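Local coordinates for thioredoxin family protein (Pseudomonas aeruginosa, PDB 1Z6N), which is of unknown function but belongs to the thioredoxin family, carries a CxxC pattern that hints at thiol redox chemistry, and binds magnesium, at residues A[70-75]-A[125-130]. Numbering follows the deposited sequence.
Sequences QINLAA and GRFVER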
ATOM      1  N   GLN A  70      -7.818  -4.482   0.591  1.00  6.85           N
ATOM      2  CA  GLN A  70      -8.827  -3.676  -0.106  1.00  7.29           C
ATOM      3  C   GLN A  70      -8.755  -2.205   0.312  1.00  7.65           C
ATOM      4  O   GLN A  70      -8.783  -1.299  -0.527  1.00  9.01           O
ATOM      5  CB  GLN A  70     -10.235  -4.222   0.143  1.00  7.47           C
ATOM      6  CG  GLN A  70     -10.437  -5.640  -0.369  1.00  8.30           C
ATOM      7  CD  GLN A  70     -11.618  -6.317   0.279  1.00  8.79           C
ATOM      8  OE1 GLN A  70     -12.354  -5.700   1.071  1.00  9.65           O
ATOM      9  NE2 GLN A  70     -11.816  -7.592  -0.044  1.00  8.30           N
ATOM     10  N   ILE A  71      -8.655  -1.987   1.619  1.00  7.02           N
ATOM     11  CA  ILE A  71      -8.609  -0.642   2.205  1.00  7.62           C
ATOM     12  C   ILE A  71      -7.327   0.071   1.829  1.00  7.66           C
ATOM     13  O   ILE A  71      -7.349   1.115   1.191  1.00  7.46           O
ATOM     14  CB  ILE A  71      -8.744  -0.713   3.730  1.00  7.27           C
ATOM     15  CG1 ILE A  71     -10.143  -1.229   4.104  1.00  7.67           C
ATOM     16  CG2 ILE A  71      -8.493   0.660   4.369  1.00  7.16           C
ATOM     17  CD1 ILE A  71     -10.270  -1.750   5.539  1.00  9.47           C
ATOM     18  N   ASN A  72      -6.181  -0.474   2.248  1.00  7.32           N
ATOM     19  CA  ASN A  72      -4.974   0.321   2.134  1.00  7.54           C
ATOM     20  C   ASN A  72      -4.441   0.406   0.724  1.00  7.30           C
ATOM     21  O   ASN A  72      -3.816   1.398   0.361  1.00  7.73           O
ATOM     22  CB  ASN A  72      -3.916  -0.177   3.106  1.00  7.58           C
ATOM     23  CG  ASN A  72      -4.379  -0.076   4.534  1.00  7.02           C
ATOM     24  OD1 ASN A  72      -4.629   1.018   5.040  1.00  7.98           O
ATOM     25  ND2 ASN A  72      -4.539  -1.229   5.183  1.00  7.75           N
ATOM     26  N   LEU A  73      -4.687  -0.626  -0.082  1.00  7.17           N
ATOM     27  CA  LEU A  73      -4.231  -0.556  -1.459  1.00  7.10           C
ATOM     28  C   LEU A  73      -5.121   0.350  -2.311  1.00  7.29           C
ATOM     29  O   LEU A  73      -4.611   1.000  -3.222  1.00  7.90           O
ATOM     30  CB  LEU A  73      -4.057  -1.946  -2.070  1.00  6.88           C
ATOM     31  CG  LEU A  73      -3.037  -2.809  -1.317  1.00  7.84           C
ATOM     32  CD1 LEU A  73      -2.889  -4.173  -2.024  1.00  8.56           C
ATOM     33  CD2 LEU A  73      -1.683  -2.107  -1.197  1.00  8.51           C
ATOM     34  N   ALA A  74      -6.417   0.437  -1.989  1.00  7.25           N
ATOM     35  CA  ALA A  74      -7.246   1.465  -2.650  1.00  7.19           C
ATOM     36  C   ALA A  74      -6.647   2.859  -2.396  1.00  8.06           C
ATOM     37  O   ALA A  74      -6.588   3.702  -3.298  1.00  8.61           O
ATOM     38  CB  ALA A  74      -8.696   1.397  -2.176  1.00  7.78           C
ATOM     39  N   ALA A  75      -6.198   3.090  -1.165  1.00  7.48           N
ATOM     40  CA  ALA A  75      -5.616   4.400  -0.806  1.00  7.12           C
ATOM     41  C   ALA A  75      -4.293   4.641  -1.529  1.00  7.35           C
ATOM     42  O   ALA A  75      -4.067   5.729  -2.079  1.00  7.80           O
ATOM     43  CB  ALA A  75      -5.443   4.520   0.712  1.00  7.31           C
ATOM     44  N   GLY A 125      11.848   1.489   3.616  1.00  8.19           N
ATOM     45  CA  GLY A 125      11.020   1.192   4.768  1.00  8.79           C
ATOM     46  C   GLY A 125       9.828   0.354   4.375  1.00  8.95           C
ATOM     47  O   GLY A 125       9.716  -0.066   3.219  1.00  8.63           O
ATOM     48  N   ARG A 126       8.954   0.119   5.352  1.00  9.58           N
ATOM     49  CA  ARG A 126       7.817  -0.776   5.186  1.00 10.09           C
ATOM     50  C   ARG A 126       6.558  -0.217   5.809  1.00 10.00           C
ATOM     51  O   ARG A 126       6.602   0.423   6.880  1.00  9.21           O
ATOM     52  CB  ARG A 126       8.061  -2.105   5.908  1.00 11.59           C
ATOM     53  CG  ARG A 126       9.391  -2.725   5.746  1.00 13.98           C
ATOM     54  CD  ARG A 126       9.564  -3.730   6.860  1.00 13.97           C
ATOM     55  NE  ARG A 126      10.889  -4.320   6.809  1.00 14.51           N
ATOM     56  CZ  ARG A 126      11.229  -5.430   7.451  1.00 15.30           C
ATOM     57  NH1 ARG A 126      10.338  -6.074   8.191  1.00 15.59           N
ATOM     58  NH2 ARG A 126      12.459  -5.896   7.336  1.00 15.78           N
ATOM     59  N   PHE A 127       5.441  -0.542   5.161  1.00  8.91           N
ATOM     60  CA  PHE A 127       4.095  -0.387   5.728  1.00  8.94           C
ATOM     61  C   PHE A 127       3.566  -1.813   5.910  1.00  9.19           C
ATOM     62  O   PHE A 127       3.666  -2.628   4.989  1.00  9.33           O
ATOM     63  CB  PHE A 127       3.224   0.430   4.773  1.00  9.20           C
ATOM     64  CG  PHE A 127       1.764   0.512   5.159  1.00  8.87           C
ATOM     65  CD1 PHE A 127       1.240   1.672   5.746  1.00  8.32           C
ATOM     66  CD2 PHE A 127       0.902  -0.556   4.909  1.00  9.68           C
ATOM     67  CE1 PHE A 127      -0.120   1.750   6.074  1.00  8.70           C
ATOM     68  CE2 PHE A 127      -0.456  -0.482   5.222  1.00  8.31           C
ATOM     69  CZ  PHE A 127      -0.969   0.669   5.813  1.00  9.18           C
ATOM     70  N   VAL A 128       3.032  -2.135   7.085  1.00  9.06           N
ATOM     71  CA  VAL A 128       2.650  -3.519   7.361  1.00  9.13           C
ATOM     72  C   VAL A 128       1.224  -3.593   7.895  1.00  8.82           C
ATOM     73  O   VAL A 128       0.953  -3.156   9.032  1.00  8.59           O
ATOM     74  CB  VAL A 128       3.606  -4.225   8.372  1.00  9.29           C
ATOM     75  CG1 VAL A 128       3.233  -5.702   8.487  1.00 10.73           C
ATOM     76  CG2 VAL A 128       5.079  -4.058   7.976  1.00  9.64           C
ATOM     77  N   GLU A 129       0.336  -4.133   7.054  1.00  8.76           N
ATOM     78  CA  GLU A 129      -1.054  -4.440   7.398  1.00  9.07           C
ATOM     79  C   GLU A 129      -2.005  -3.244   7.556  1.00  8.38           C
ATOM     80  O   GLU A 129      -3.014  -3.165   6.847  1.00  8.32           O
ATOM     81  CB  GLU A 129      -1.144  -5.375   8.613  1.00  9.04           C
ATOM     82  CG  GLU A 129      -2.471  -6.125   8.702  1.00 10.50           C
ATOM     83  CD  GLU A 129      -2.486  -7.220   9.761  1.00 11.33           C
ATOM     84  OE1 GLU A 129      -1.958  -6.991  10.863  1.00 14.72           O
ATOM     85  OE2 GLU A 129      -3.031  -8.307   9.489  1.00 13.91           O
ATOM     86  N   ARG A 130      -1.692  -2.340   8.491  1.00  8.29           N
ATOM     87  CA  ARG A 130      -2.574  -1.229   8.818  1.00  8.59           C
ATOM     88  C   ARG A 130      -1.747   0.014   9.121  1.00  8.01           C
ATOM     89  O   ARG A 130      -0.594  -0.120   9.531  1.00  7.90           O
ATOM     90  CB  ARG A 130      -3.432  -1.582  10.038  1.00  9.66           C
ATOM     91  CG  ARG A 130      -4.399  -2.680   9.724  1.00 12.05           C
ATOM     92  CD  ARG A 130      -5.151  -3.154  10.947  1.00 13.56           C
ATOM     93  NE  ARG A 130      -5.858  -4.372  10.577  1.00 14.95           N
ATOM     94  CZ  ARG A 130      -5.984  -5.458  11.333  1.00 17.16           C
ATOM     95  NH1 ARG A 130      -5.467  -5.503  12.561  1.00 16.94           N
ATOM     96  NH2 ARG A 130      -6.633  -6.511  10.847  1.00 18.05           N
TER
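The carboxamide of Asn72 meets the outer end of the Phe127 ring obliquely, the two planes 63° apart, with Asn72 CG 3.7 Å from Phe127 CZ. Phe127 reaches the helix because its CG stands anti to the backbone N (chi1 173°), carrying a buried apolar ring off the strand toward Asn72. A second flat group, the guanidinium of Arg130, has Glu129 CD over the centre of one face, 4.2 Å above the plane, while its NE forms a salt bridge with Asp68.

The short amide suits Asn72 to its place: CB and CG lie against the ring while ND2 bonds to Tyr145 OH and, weakly, to Asp68 O. ND2 also lies 3.0 Å from Glu129 O, at too poor an angle for a hydrogen bond. Val128, Glu129 and Arg130 form a classic gamma turn, closed by Arg130 N to Val128 O at 2.8 Å, with Glu129 (phi 72°) at its corner.

In this thioredoxin-type fold, the contact joins helix 67-82, whose first turn holds the second cysteine of an apparent CxxC pattern, to the end of outermost strand 123-128, paired with 113-117. Helix 151-164 packs against both Asn72 and Phe127, and helix 139-146 supplies Tyr145.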